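Local coordinates for probable transcriptional regulator (Pseudomonas aeruginosa PAO1, PDB 2GEN), which probably binds DNA through an N-terminal helix-turn-helix domain and regulates transcription as a homodimeric member of the TetR family, at residues A[17-22]-A[34-39]; A[59-64]-A[99-104]; A[53-58]-A[109-114]; A[91-96]-A[179-184]; A[72-77]-A[84-89]. All coordinates share one frame; numbering follows the deposited sequence.

Contact 1: residues A[17-22]-A[34-39]; sequences LACFSE and RDRSGA
Arg36 reaches from helix 30-37 across the surface of helix 9-23 and meets Ala18, Cys19 and Glu22. Its CG lies anti to the backbone N (chi1 -162°), and this carries CD toward the facing helix. The turn at chi3 then swings NE and the guanidinium over that helix. Arg36 CD rests on Ala18 CB at 3.5 Å. Cys19 SG lies beside the same arm, 3.6 Å from Arg36 NE. Ala18 C and Cys19 N lie over one face of the guanidinium, offset toward its rim. Helix 30-37 opens the predicted helix-turn-helix, and the contact packs that motif on helix 9-23, the first helix of the TetR-type DNA-binding domain. At the end of the arm, Arg36 NH2 forms a salt bridge to Glu22 OE1 at 2.7 Å. The bond is bent, with an N-H...O angle of 138°. The carboxylate and guanidinium planes stand 85° apart, and the nitrogen comes in from above the carboxylate plane. One oxygen takes the bond, between two exposed side chains, while Cys19 is buried and also packs on Thr28. The Arg36 side chain also touches His23.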
# COMPACT_ATOMS: atom_id res chain seq x y z
N LEU A 17 2.44 18.98 -10.69
CA LEU A 17 1.93 18.40 -9.46
C LEU A 17 0.81 19.26 -8.83
O LEU A 17 -0.21 18.72 -8.42
CB LEU A 17 3.08 18.17 -8.47
CG LEU A 17 2.67 17.75 -7.05
CD1 LEU A 17 1.96 16.37 -7.04
CD2 LEU A 17 3.92 17.72 -6.19
N ALA A 18 1.01 20.57 -8.75
CA ALA A 18 0.00 21.46 -8.18
C ALA A 18 -1.33 21.34 -8.94
O ALA A 18 -2.39 21.24 -8.33
CB ALA A 18 0.52 22.90 -8.21
N CYS A 19 -1.24 21.31 -10.28
CA CYS A 19 -2.43 21.15 -11.13
C CYS A 19 -3.11 19.82 -10.87
O CYS A 19 -4.32 19.77 -10.63
CB CYS A 19 -2.07 21.26 -12.62
SG CYS A 19 -1.51 22.88 -13.16
N PHE A 20 -2.33 18.73 -10.89
CA PHE A 20 -2.85 17.39 -10.67
C PHE A 20 -3.57 17.24 -9.33
O PHE A 20 -4.59 16.57 -9.24
CB PHE A 20 -1.74 16.33 -10.75
CG PHE A 20 -1.14 16.14 -12.11
CD1 PHE A 20 -1.81 16.52 -13.26
CD2 PHE A 20 0.10 15.51 -12.23
CE1 PHE A 20 -1.24 16.32 -14.52
CE2 PHE A 20 0.68 15.29 -13.46
CZ PHE A 20 0.00 15.69 -14.64
N SER A 21 -3.01 17.88 -8.30
CA SER A 21 -3.52 17.77 -6.93
C SER A 21 -4.84 18.53 -6.79
O SER A 21 -5.74 18.05 -6.13
CB SER A 21 -2.50 18.32 -5.93
OG SER A 21 -1.28 17.62 -6.08
N GLU A 22 -4.91 19.69 -7.43
CA GLU A 22 -6.07 20.57 -7.37
C GLU A 22 -7.23 20.07 -8.23
O GLU A 22 -8.39 20.04 -7.79
CB GLU A 22 -5.65 21.97 -7.80
CG GLU A 22 -6.74 23.05 -7.71
CD GLU A 22 -6.16 24.47 -7.68
OE1 GLU A 22 -4.91 24.62 -7.70
OE2 GLU A 22 -6.96 25.43 -7.63
N ARG A 34 1.10 25.05 -18.46
CA ARG A 34 1.82 26.24 -18.92
C ARG A 34 1.43 27.49 -18.12
O ARG A 34 2.29 28.31 -17.82
CB ARG A 34 1.70 26.48 -20.44
CG ARG A 34 0.33 26.66 -20.96
CD ARG A 34 0.18 27.93 -21.85
NE ARG A 34 -1.18 28.39 -21.66
CZ ARG A 34 -2.15 28.35 -22.56
NH1 ARG A 34 -1.93 27.94 -23.80
NH2 ARG A 34 -3.36 28.77 -22.20
N ASP A 35 0.16 27.61 -17.74
CA ASP A 35 -0.31 28.80 -17.02
C ASP A 35 0.21 28.84 -15.58
O ASP A 35 0.56 29.91 -15.06
CB ASP A 35 -1.84 28.89 -17.03
CG ASP A 35 -2.43 29.12 -18.44
OD1 ASP A 35 -1.69 29.53 -19.37
OD2 ASP A 35 -3.64 28.90 -18.60
N ARG A 36 0.25 27.68 -14.93
CA ARG A 36 0.84 27.60 -13.60
C ARG A 36 2.36 27.69 -13.62
O ARG A 36 2.95 28.27 -12.70
CB ARG A 36 0.40 26.35 -12.85
CG ARG A 36 0.64 26.46 -11.35
CD ARG A 36 -0.04 25.36 -10.61
NE ARG A 36 -1.50 25.44 -10.68
CZ ARG A 36 -2.30 25.55 -9.63
NH1 ARG A 36 -1.80 25.60 -8.40
NH2 ARG A 36 -3.61 25.60 -9.81
N SER A 37 3.00 27.15 -14.65
CA SER A 37 4.46 27.10 -14.70
C SER A 37 5.13 28.31 -15.33
O SER A 37 6.34 28.50 -15.14
CB SER A 37 4.94 25.84 -15.40
OG SER A 37 4.78 25.95 -16.80
N GLY A 38 4.38 29.11 -16.09
CA GLY A 38 4.95 30.23 -16.85
C GLY A 38 5.81 29.81 -18.03
O GLY A 38 6.46 30.64 -18.66
N ALA A 39 5.84 28.50 -18.32
CA ALA A 39 6.53 28.00 -19.51
C ALA A 39 5.54 27.87 -20.67
O ALA A 39 4.37 27.54 -20.47
CB ALA A 39 7.21 26.67 -19.25

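Contact 2: residues A[59-64]-A[99-104]; sequences YLAGIG and PDWARF
Trp101 points from helix 99-114 straight at Gly62 on helix 51-76. Its CB starts on the side facing the other helix, and CG lies roughly opposite the backbone N (chi1 -150°). CB packs on Leu17 of helix 9-23. Further out, the indole slides over the glycine. NE1 and CE2 are each 3.5 Å from Gly62 CA, which sits 3.1 Å above the ring plane and toward the rim. CZ2 makes the closest approach, 3.4 Å from Gly62 N. In the plane of the ring, at its edge, Ala61 CB meets CZ2 at 3.8 Å. Gly62 has no side chain, and this lets the ring lie so close to the backbone. The indole N-H is not left bare in this buried place: it is hydrogen-bonded to Leu58 O, one turn earlier on helix 51-76. One turn along helix 99-114, Phe104 turns its ring edge to Tyr59. Phe104 CE2 lies 3.7 Å from Tyr59 N and 4.1 Å from Tyr59 CB. The short axes cross at -114° and approach to 10.1 Å. Helix 51-76 runs out of the DNA-binding domain, and helix 99-114 belongs to the helical body. The arrangement is the domain junction of an all-helical TetR-family regulator.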
# COMPACT_ATOMS: atom_id res chain seq x y z
N TYR A 59 6.38 11.25 -11.76
CA TYR A 59 6.47 10.00 -11.02
C TYR A 59 7.93 9.62 -10.80
O TYR A 59 8.38 9.38 -9.65
CB TYR A 59 5.72 8.85 -11.74
CG TYR A 59 5.71 7.60 -10.91
CD1 TYR A 59 4.72 7.38 -9.96
CD2 TYR A 59 6.72 6.66 -11.05
CE1 TYR A 59 4.74 6.20 -9.16
CE2 TYR A 59 6.76 5.51 -10.28
CZ TYR A 59 5.79 5.28 -9.35
OH TYR A 59 5.89 4.14 -8.58
N LEU A 60 8.69 9.57 -11.89
CA LEU A 60 10.09 9.13 -11.80
C LEU A 60 10.93 10.07 -10.94
O LEU A 60 11.83 9.62 -10.20
CB LEU A 60 10.71 9.01 -13.19
CG LEU A 60 10.10 7.96 -14.13
CD1 LEU A 60 10.80 8.08 -15.49
CD2 LEU A 60 10.25 6.53 -13.60
N ALA A 61 10.68 11.38 -11.04
CA ALA A 61 11.39 12.35 -10.18
C ALA A 61 11.10 12.13 -8.70
O ALA A 61 12.00 12.30 -7.86
CB ALA A 61 11.06 13.76 -10.57
N GLY A 62 9.85 11.77 -8.39
CA GLY A 62 9.45 11.54 -7.00
C GLY A 62 10.14 10.33 -6.40
O GLY A 62 10.71 10.42 -5.31
N ILE A 63 10.09 9.18 -7.08
CA ILE A 63 10.87 8.04 -6.59
C ILE A 63 12.37 8.34 -6.60
O ILE A 63 13.10 7.89 -5.71
CB ILE A 63 10.50 6.68 -7.28
CG1 ILE A 63 10.82 6.71 -8.79
CG2 ILE A 63 9.03 6.36 -7.02
CD1 ILE A 63 10.72 5.31 -9.47
N GLY A 64 12.84 9.13 -7.57
CA GLY A 64 14.25 9.52 -7.65
C GLY A 64 14.69 10.31 -6.40
O GLY A 64 15.85 10.23 -5.98
N PRO A 99 3.51 16.07 0.73
CA PRO A 99 2.36 15.18 0.82
C PRO A 99 1.61 15.01 -0.49
O PRO A 99 1.15 13.89 -0.80
CB PRO A 99 1.48 15.84 1.90
CG PRO A 99 1.95 17.24 1.98
CD PRO A 99 3.39 17.23 1.65
N ASP A 100 1.46 16.08 -1.27
CA ASP A 100 0.78 15.93 -2.56
C ASP A 100 1.58 15.02 -3.52
O ASP A 100 1.02 14.16 -4.21
CB ASP A 100 0.48 17.29 -3.21
CG ASP A 100 -0.66 18.05 -2.53
OD1 ASP A 100 -1.56 17.43 -1.91
OD2 ASP A 100 -0.63 19.29 -2.64
N TRP A 101 2.90 15.21 -3.55
CA TRP A 101 3.74 14.34 -4.35
C TRP A 101 3.64 12.89 -3.88
O TRP A 101 3.55 11.97 -4.70
CB TRP A 101 5.18 14.84 -4.31
CG TRP A 101 5.98 14.55 -5.53
CD1 TRP A 101 5.68 13.68 -6.55
CD2 TRP A 101 7.25 15.12 -5.84
NE1 TRP A 101 6.69 13.70 -7.49
CE2 TRP A 101 7.66 14.57 -7.09
CE3 TRP A 101 8.09 16.06 -5.20
CZ2 TRP A 101 8.86 14.93 -7.71
CZ3 TRP A 101 9.29 16.42 -5.82
CH2 TRP A 101 9.67 15.85 -7.07
N ALA A 102 3.64 12.66 -2.56
CA ALA A 102 3.48 11.27 -2.05
C ALA A 102 2.15 10.66 -2.51
O ALA A 102 2.11 9.51 -2.98
CB ALA A 102 3.57 11.24 -0.50
N ARG A 103 1.07 11.42 -2.36
CA ARG A 103 -0.25 10.95 -2.79
C ARG A 103 -0.20 10.57 -4.27
O ARG A 103 -0.70 9.51 -4.67
CB ARG A 103 -1.29 12.03 -2.55
CG ARG A 103 -2.66 11.49 -2.33
CD ARG A 103 -3.60 12.65 -2.00
NE ARG A 103 -3.48 13.01 -0.59
CZ ARG A 103 -2.89 14.11 -0.13
NH1 ARG A 103 -2.35 14.98 -0.97
NH2 ARG A 103 -2.83 14.33 1.18
N PHE A 104 0.42 11.43 -5.07
CA PHE A 104 0.49 11.23 -6.51
C PHE A 104 1.22 9.92 -6.81
O PHE A 104 0.73 9.08 -7.57
CB PHE A 104 1.21 12.40 -7.19
CG PHE A 104 1.46 12.18 -8.65
CD1 PHE A 104 0.44 12.44 -9.60
CD2 PHE A 104 2.71 11.75 -9.10
CE1 PHE A 104 0.67 12.22 -10.96
CE2 PHE A 104 2.96 11.54 -10.47
CZ PHE A 104 1.91 11.79 -11.41

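Contact 3: residues A[53-58]-A[109-114]; sequences RIHGEL and RGRVEA
Gly56 and Val112 mark the place where two helices come close, with their CA atoms 5.4 Å apart. The short axes of 53-58 and 109-114 approach to 9.7 Å and cross at -116°. Segment 109-114 is kinked, since the backbone N atoms of Gly110 and Arg111 lack a bond to the preceding turn. Val112 CG2 fits against the bare backbone of the other helix, 4.0 Å from Gly56 CA. The same methyl is 4.0 Å from His55 ND1. His55 carries the rest of the contact. Its CG is anti to the backbone N (chi1 179°), which sends the imidazole out toward the Arg111 chain. That chain is extended from CG to NE and passes over the ring at about a right angle. Arg111 CD lies 3.7 Å from His55 CE1. Arg111 NE stands above one face of the ring, toward its rim. The guanidinium stacks on the imidazole, tilted 29° from parallel, with centres 4.7 Å apart. The His55 and Phe104 rings meet edge-to-face.

The polar end of Arg111 is held by two carboxylates. Its NH2 makes a salt bridge to Glu52, one turn before His55, and its NH1 makes one to Asp26. These two bonds hold the guanidinium over the ring and probably offset its charge. A cation stacked on the imidazole would probably disfavour a protonated histidine, and the neighbouring carboxylates would partly offset that effect.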
# COMPACT_ATOMS: atom_id res chain seq x y z
N ARG A 53 3.58 12.47 -20.72
CA ARG A 53 5.01 12.36 -20.48
C ARG A 53 5.40 13.11 -19.19
O ARG A 53 6.17 12.60 -18.39
CB ARG A 53 5.84 12.86 -21.65
CG ARG A 53 7.20 12.20 -21.64
CD ARG A 53 8.23 13.24 -21.56
NE ARG A 53 9.57 12.70 -21.33
CZ ARG A 53 10.36 12.22 -22.28
NH1 ARG A 53 9.92 12.14 -23.54
NH2 ARG A 53 11.57 11.78 -21.98
N ILE A 54 4.84 14.31 -19.02
CA ILE A 54 5.05 15.10 -17.81
C ILE A 54 4.60 14.32 -16.57
O ILE A 54 5.30 14.33 -15.53
CB ILE A 54 4.33 16.46 -17.90
CG1 ILE A 54 5.04 17.36 -18.93
CG2 ILE A 54 4.33 17.16 -16.55
CD1 ILE A 54 4.34 18.71 -19.22
N HIS A 55 3.45 13.66 -16.68
CA HIS A 55 2.92 12.78 -15.63
C HIS A 55 3.93 11.69 -15.21
O HIS A 55 4.21 11.51 -14.01
CB HIS A 55 1.61 12.17 -16.12
CG HIS A 55 0.96 11.23 -15.16
ND1 HIS A 55 1.29 9.89 -15.09
CD2 HIS A 55 -0.04 11.42 -14.27
CE1 HIS A 55 0.54 9.30 -14.18
NE2 HIS A 55 -0.27 10.21 -13.66
N GLY A 56 4.49 10.98 -16.19
CA GLY A 56 5.50 9.94 -15.90
C GLY A 56 6.82 10.52 -15.36
O GLY A 56 7.45 9.93 -14.48
N GLU A 57 7.24 11.68 -15.87
CA GLU A 57 8.46 12.31 -15.38
C GLU A 57 8.27 12.76 -13.92
O GLU A 57 9.22 12.65 -13.10
CB GLU A 57 8.91 13.49 -16.26
CG GLU A 57 9.29 13.09 -17.72
CD GLU A 57 10.66 12.44 -17.85
OE1 GLU A 57 11.35 12.18 -16.82
OE2 GLU A 57 11.07 12.16 -19.00
N LEU A 58 7.07 13.25 -13.60
CA LEU A 58 6.74 13.61 -12.21
C LEU A 58 6.88 12.39 -11.28
O LEU A 58 7.43 12.47 -10.15
CB LEU A 58 5.34 14.23 -12.13
CG LEU A 58 4.82 14.63 -10.73
CD1 LEU A 58 5.75 15.67 -10.07
CD2 LEU A 58 3.35 15.13 -10.76
N ARG A 109 1.49 4.53 -10.12
CA ARG A 109 2.49 3.60 -10.66
C ARG A 109 1.97 2.82 -11.88
O ARG A 109 2.65 2.76 -12.90
CB ARG A 109 3.00 2.62 -9.61
CG ARG A 109 4.32 2.00 -10.00
CD ARG A 109 4.70 0.82 -9.13
NE ARG A 109 5.96 0.23 -9.58
CZ ARG A 109 6.06 -0.63 -10.60
NH1 ARG A 109 4.97 -1.00 -11.27
NH2 ARG A 109 7.24 -1.12 -10.95
N GLY A 110 0.78 2.25 -11.75
CA GLY A 110 0.16 1.44 -12.82
C GLY A 110 0.14 2.17 -14.14
O GLY A 110 0.56 1.63 -15.19
N ARG A 111 -0.33 3.41 -14.08
CA ARG A 111 -0.41 4.27 -15.24
C ARG A 111 0.96 4.49 -15.89
O ARG A 111 1.10 4.38 -17.10
CB ARG A 111 -1.09 5.58 -14.86
CG ARG A 111 -1.32 6.51 -16.03
CD ARG A 111 -2.34 7.57 -15.70
NE ARG A 111 -2.38 8.61 -16.74
CZ ARG A 111 -3.39 9.45 -16.89
NH1 ARG A 111 -4.45 9.37 -16.10
NH2 ARG A 111 -3.36 10.38 -17.85
N VAL A 112 1.99 4.77 -15.09
CA VAL A 112 3.33 5.01 -15.63
C VAL A 112 3.96 3.73 -16.22
O VAL A 112 4.64 3.78 -17.24
CB VAL A 112 4.28 5.60 -14.54
CG1 VAL A 112 5.72 5.76 -15.08
CG2 VAL A 112 3.73 6.90 -14.06
N GLU A 113 3.78 2.60 -15.53
CA GLU A 113 4.40 1.35 -15.98
C GLU A 113 3.74 0.90 -17.30
O GLU A 113 4.42 0.36 -18.18
CB GLU A 113 4.38 0.27 -14.88
CG GLU A 113 3.02 0.01 -14.23
CD GLU A 113 2.97 -1.24 -13.32
OE1 GLU A 113 3.46 -2.32 -13.75
OE2 GLU A 113 2.42 -1.15 -12.19
N ALA A 114 2.45 1.20 -17.44
CA ALA A 114 1.68 0.83 -18.64
C ALA A 114 2.12 1.58 -19.89
O ALA A 114 2.04 1.04 -21.00
CB ALA A 114 0.20 1.03 -18.40

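Contact 4: residues A[91-96]-A[179-184]; sequences YIDWVV and DCRELL
Asp93 and Arg181 meet as a two-bond salt bridge between helix 80-97 and the start of helix 181-192. Arg181 presents its side, with one nitrogen to each carboxylate oxygen. NE donates to Asp93 OD1 at 2.8 Å, and NH2 donates to Asp93 OD2 at 2.8 Å. The bonds are fairly straight, with N-H...O angles of 154° and 162°. Both oxygens use their syn lone pairs, and the two flat groups are nearly coplanar, 8° apart. This pairing fixes the rotation of both groups. The Arg181 chain is extended from CG to NE, which carries the guanidinium across to the acid. Asp93 CG sits beside its own backbone N, and this turns the carboxylate toward the arginine. The apolar part of the contact lies next to the bridge. Ile92 CG2 packs on Arg181 CB at 4.0 Å. Ile92 CD1 lies farther in, 4.5 Å from Leu184 CD1, a loose touch. In the next shell, Leu177 of the preceding loop packs on Ile92, and Leu164 of helix 150-169 packs on Leu184. Leu184 also touches Val156 of the second subunit, and Cys180 at the N-cap position touches Cys152 of that subunit. The contact thus ties the last helix of the chain to helix 80-97, where Leu184 and Cys180 reach the dimer partner, in the helical body that forms the C-terminal domain of a TetR-family fold.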
# COMPACT_ATOMS: atom_id res chain seq x y z
N TYR A 91 11.82 8.09 4.08
CA TYR A 91 10.51 8.01 3.48
C TYR A 91 9.52 8.91 4.22
O TYR A 91 8.84 9.72 3.58
CB TYR A 91 10.03 6.55 3.45
CG TYR A 91 8.69 6.49 2.84
CD1 TYR A 91 8.53 6.76 1.46
CD2 TYR A 91 7.55 6.23 3.62
CE1 TYR A 91 7.24 6.73 0.87
CE2 TYR A 91 6.28 6.20 3.04
CZ TYR A 91 6.14 6.44 1.69
OH TYR A 91 4.88 6.45 1.13
N ILE A 92 9.50 8.83 5.54
CA ILE A 92 8.53 9.57 6.36
C ILE A 92 8.79 11.07 6.14
O ILE A 92 7.88 11.82 5.82
CB ILE A 92 8.64 9.16 7.84
CG1 ILE A 92 8.10 7.73 8.02
CG2 ILE A 92 7.87 10.22 8.73
CD1 ILE A 92 6.65 7.57 7.67
N ASP A 93 10.06 11.47 6.23
CA ASP A 93 10.41 12.91 6.08
C ASP A 93 10.02 13.42 4.71
O ASP A 93 9.51 14.52 4.60
CB ASP A 93 11.88 13.12 6.33
CG ASP A 93 12.24 12.88 7.78
OD1 ASP A 93 11.31 12.74 8.64
OD2 ASP A 93 13.46 12.86 8.11
N TRP A 94 10.30 12.63 3.65
CA TRP A 94 9.98 13.03 2.30
C TRP A 94 8.44 13.19 2.12
O TRP A 94 7.97 14.18 1.52
CB TRP A 94 10.58 12.04 1.27
CG TRP A 94 10.38 12.55 -0.14
CD1 TRP A 94 11.22 13.40 -0.87
CD2 TRP A 94 9.26 12.29 -0.97
NE1 TRP A 94 10.66 13.65 -2.12
CE2 TRP A 94 9.47 12.97 -2.21
CE3 TRP A 94 8.10 11.52 -0.81
CZ2 TRP A 94 8.54 12.91 -3.26
CZ3 TRP A 94 7.18 11.45 -1.88
CH2 TRP A 94 7.42 12.15 -3.07
N VAL A 95 7.67 12.26 2.70
CA VAL A 95 6.21 12.33 2.61
C VAL A 95 5.71 13.59 3.36
O VAL A 95 4.87 14.32 2.83
CB VAL A 95 5.57 11.08 3.18
CG1 VAL A 95 4.05 11.30 3.44
CG2 VAL A 95 5.89 9.88 2.26
N VAL A 96 6.23 13.82 4.56
CA VAL A 96 5.75 14.96 5.39
C VAL A 96 6.02 16.30 4.64
O VAL A 96 5.19 17.22 4.70
CB VAL A 96 6.38 14.96 6.80
CG1 VAL A 96 6.10 16.33 7.51
CG2 VAL A 96 5.81 13.80 7.62
N ASP A 179 4.80 12.61 13.98
CA ASP A 179 4.86 12.18 15.38
C ASP A 179 5.12 10.68 15.51
O ASP A 179 5.31 10.20 16.60
CB ASP A 179 3.56 12.52 16.15
CG ASP A 179 3.46 13.98 16.59
OD1 ASP A 179 4.49 14.70 16.60
OD2 ASP A 179 2.31 14.40 16.95
N CYS A 180 5.10 9.93 14.41
CA CYS A 180 5.38 8.49 14.49
C CYS A 180 6.75 8.17 13.87
O CYS A 180 7.11 7.00 13.77
CB CYS A 180 4.33 7.69 13.75
SG CYS A 180 2.66 7.95 14.44
N ARG A 181 7.49 9.18 13.48
CA ARG A 181 8.79 8.95 12.82
C ARG A 181 9.75 8.12 13.67
O ARG A 181 10.28 7.09 13.17
CB ARG A 181 9.44 10.30 12.42
CG ARG A 181 10.87 10.17 11.89
CD ARG A 181 11.42 11.56 11.91
NE ARG A 181 12.54 11.81 11.03
CZ ARG A 181 13.81 11.79 11.42
NH1 ARG A 181 14.19 11.43 12.68
NH2 ARG A 181 14.73 12.12 10.55
N GLU A 182 10.00 8.52 14.91
CA GLU A 182 10.96 7.79 15.79
C GLU A 182 10.46 6.38 16.08
O GLU A 182 11.23 5.40 15.97
CB GLU A 182 11.30 8.55 17.10
CG GLU A 182 12.31 7.79 18.01
CD GLU A 182 13.68 7.61 17.34
OE1 GLU A 182 13.98 8.41 16.40
OE2 GLU A 182 14.43 6.70 17.74
N LEU A 183 9.18 6.24 16.40
CA LEU A 183 8.63 4.93 16.66
C LEU A 183 8.86 3.97 15.47
O LEU A 183 9.37 2.86 15.70
CB LEU A 183 7.15 5.06 16.94
CG LEU A 183 6.46 3.76 17.27
CD1 LEU A 183 7.01 3.17 18.57
CD2 LEU A 183 4.97 4.06 17.32
N LEU A 184 8.52 4.42 14.26
CA LEU A 184 8.59 3.52 13.08
C LEU A 184 10.06 3.17 12.78
O LEU A 184 10.39 2.03 12.45
CB LEU A 184 7.88 4.12 11.88
CG LEU A 184 6.33 4.15 12.01
CD1 LEU A 184 5.60 4.50 10.75
CD2 LEU A 184 5.78 2.81 12.55

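Contact 5: residues A[72-77]-A[84-89]; sequences AGFARA and VRLLVT
Leu86 makes the main apolar contact by pressing its CD2 methyl against the backbone at Gly73. CD2 lies 3.5 Å from Gly73 C, and the other methyl, CD1, is 4.0 Å from Gly73 CA. With chi1 at 180° the isobutyl group of Leu86 extends away from its own N and puts both methyls over Gly73. Having no side chain, Gly73 lets the methyl reach the backbone. The second group is aromatic on aliphatic. Phe74 CD1 meets the same Leu86 CD2 at 3.7 Å, approaching obliquely to the ring. At the far end of that ring, Phe74 CZ meets Leu87 CD2 at 4.2 Å, here at the ring edge and near its plane. The two leucines thus reach different parts of one phenyl ring. These are the neighbouring arms of a helical hairpin: helix 51-76 ends and helix 80-97 returns nearly antiparallel, with short axes 10.0 Å apart at 157°. Packing from other helices completes the setting. Arg131, Ile132 and Ala135 of helix 118-141 touch Phe74, and Val157 of helix 150-169 touches Leu87. Among the polar groups, Leu87 O accepts a hydrogen bond from Tyr66 OH, farther back on helix 51-76.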
# COMPACT_ATOMS: atom_id res chain seq x y z
N ALA A 72 22.67 9.74 -0.28
CA ALA A 72 23.35 10.69 0.62
C ALA A 72 23.59 10.07 1.99
O ALA A 72 24.65 10.20 2.60
CB ALA A 72 22.55 12.00 0.74
N GLY A 73 22.58 9.39 2.49
CA GLY A 73 22.66 8.83 3.84
C GLY A 73 23.58 7.61 3.97
O GLY A 73 24.24 7.47 4.99
N PHE A 74 23.59 6.73 2.99
CA PHE A 74 24.38 5.49 3.11
C PHE A 74 25.83 5.86 3.35
O PHE A 74 26.50 5.24 4.20
CB PHE A 74 24.23 4.62 1.87
CG PHE A 74 22.88 3.92 1.76
CD1 PHE A 74 22.22 3.44 2.89
CD2 PHE A 74 22.33 3.65 0.49
CE1 PHE A 74 20.98 2.78 2.78
CE2 PHE A 74 21.09 2.95 0.36
CZ PHE A 74 20.43 2.52 1.50
N ALA A 75 26.26 6.92 2.67
CA ALA A 75 27.63 7.44 2.79
C ALA A 75 28.05 7.77 4.24
O ALA A 75 29.21 7.57 4.58
CB ALA A 75 27.83 8.64 1.86
N ARG A 76 27.13 8.24 5.10
CA ARG A 76 27.48 8.68 6.47
C ARG A 76 26.89 7.87 7.66
O ARG A 76 27.03 8.24 8.86
CB ARG A 76 27.10 10.16 6.63
CG ARG A 76 27.83 11.06 5.64
CD ARG A 76 27.63 12.54 5.91
NE ARG A 76 28.70 13.08 6.75
CZ ARG A 76 29.87 13.51 6.30
NH1 ARG A 76 30.17 13.44 5.00
NH2 ARG A 76 30.77 14.00 7.14
N ALA A 77 26.16 6.80 7.32
CA ALA A 77 25.55 5.95 8.35
C ALA A 77 26.68 5.20 9.07
O ALA A 77 27.53 4.55 8.42
CB ALA A 77 24.60 4.91 7.69
N VAL A 84 19.37 0.97 8.58
CA VAL A 84 18.00 0.57 8.59
C VAL A 84 17.10 1.77 8.89
O VAL A 84 16.15 2.03 8.17
CB VAL A 84 17.80 -0.54 9.63
CG1 VAL A 84 16.33 -0.82 9.82
CG2 VAL A 84 18.44 -1.84 9.10
N ARG A 85 17.48 2.52 9.91
CA ARG A 85 16.65 3.72 10.29
C ARG A 85 16.50 4.66 9.11
O ARG A 85 15.44 5.24 8.92
CB ARG A 85 17.26 4.47 11.44
CG ARG A 85 17.15 3.77 12.84
CD ARG A 85 18.00 4.52 13.86
NE ARG A 85 17.51 5.89 14.02
CZ ARG A 85 16.49 6.25 14.82
NH1 ARG A 85 15.87 5.38 15.62
NH2 ARG A 85 16.12 7.54 14.85
N LEU A 86 17.58 4.86 8.33
CA LEU A 86 17.61 5.75 7.17
C LEU A 86 16.54 5.40 6.16
O LEU A 86 15.94 6.30 5.58
CB LEU A 86 19.03 5.73 6.55
CG LEU A 86 19.15 6.62 5.32
CD1 LEU A 86 19.20 8.09 5.75
CD2 LEU A 86 20.42 6.18 4.59
N LEU A 87 16.32 4.10 5.88
CA LEU A 87 15.27 3.72 4.94
C LEU A 87 13.92 4.26 5.40
O LEU A 87 13.12 4.68 4.58
CB LEU A 87 15.20 2.20 4.84
CG LEU A 87 16.47 1.55 4.21
CD1 LEU A 87 16.50 0.03 4.45
CD2 LEU A 87 16.52 1.82 2.72
N VAL A 88 13.70 4.25 6.71
CA VAL A 88 12.41 4.68 7.27
C VAL A 88 12.32 6.20 7.40
O VAL A 88 11.37 6.78 6.87
CB VAL A 88 12.16 4.04 8.61
CG1 VAL A 88 10.80 4.58 9.29
CG2 VAL A 88 12.04 2.50 8.43
N THR A 89 13.29 6.81 8.08
CA THR A 89 13.18 8.32 8.24
C THR A 89 13.17 9.04 6.89
O THR A 89 12.52 10.06 6.76
CB THR A 89 14.28 8.88 9.13
OG1 THR A 89 15.55 8.66 8.49
CG2 THR A 89 14.28 8.19 10.47

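How the contacts relate
Contact 1 lies in the predicted DNA-binding region and closes first along the chain. Contacts 2 and 3 both join helix 51-76 to helix 99-114, with centres 11 Å apart, and contact 2 is nested inside the loop closed by contact 3. Contact 1 touches both, so the DNA-binding end packs on that junction. Contact 5, between the arms of the hairpin of helices 51-76 and 80-97, is nested within both loops. Contact 4 shares helix 80-97 with it, 13 Å away between centres. The centres of contacts 1 and 5 lie 33 Å apart, on opposite sides of the chain's centre. Helix 51-76 therefore links the DNA-binding end to the helical body, and contacts 3 and 4 reach the second subunit.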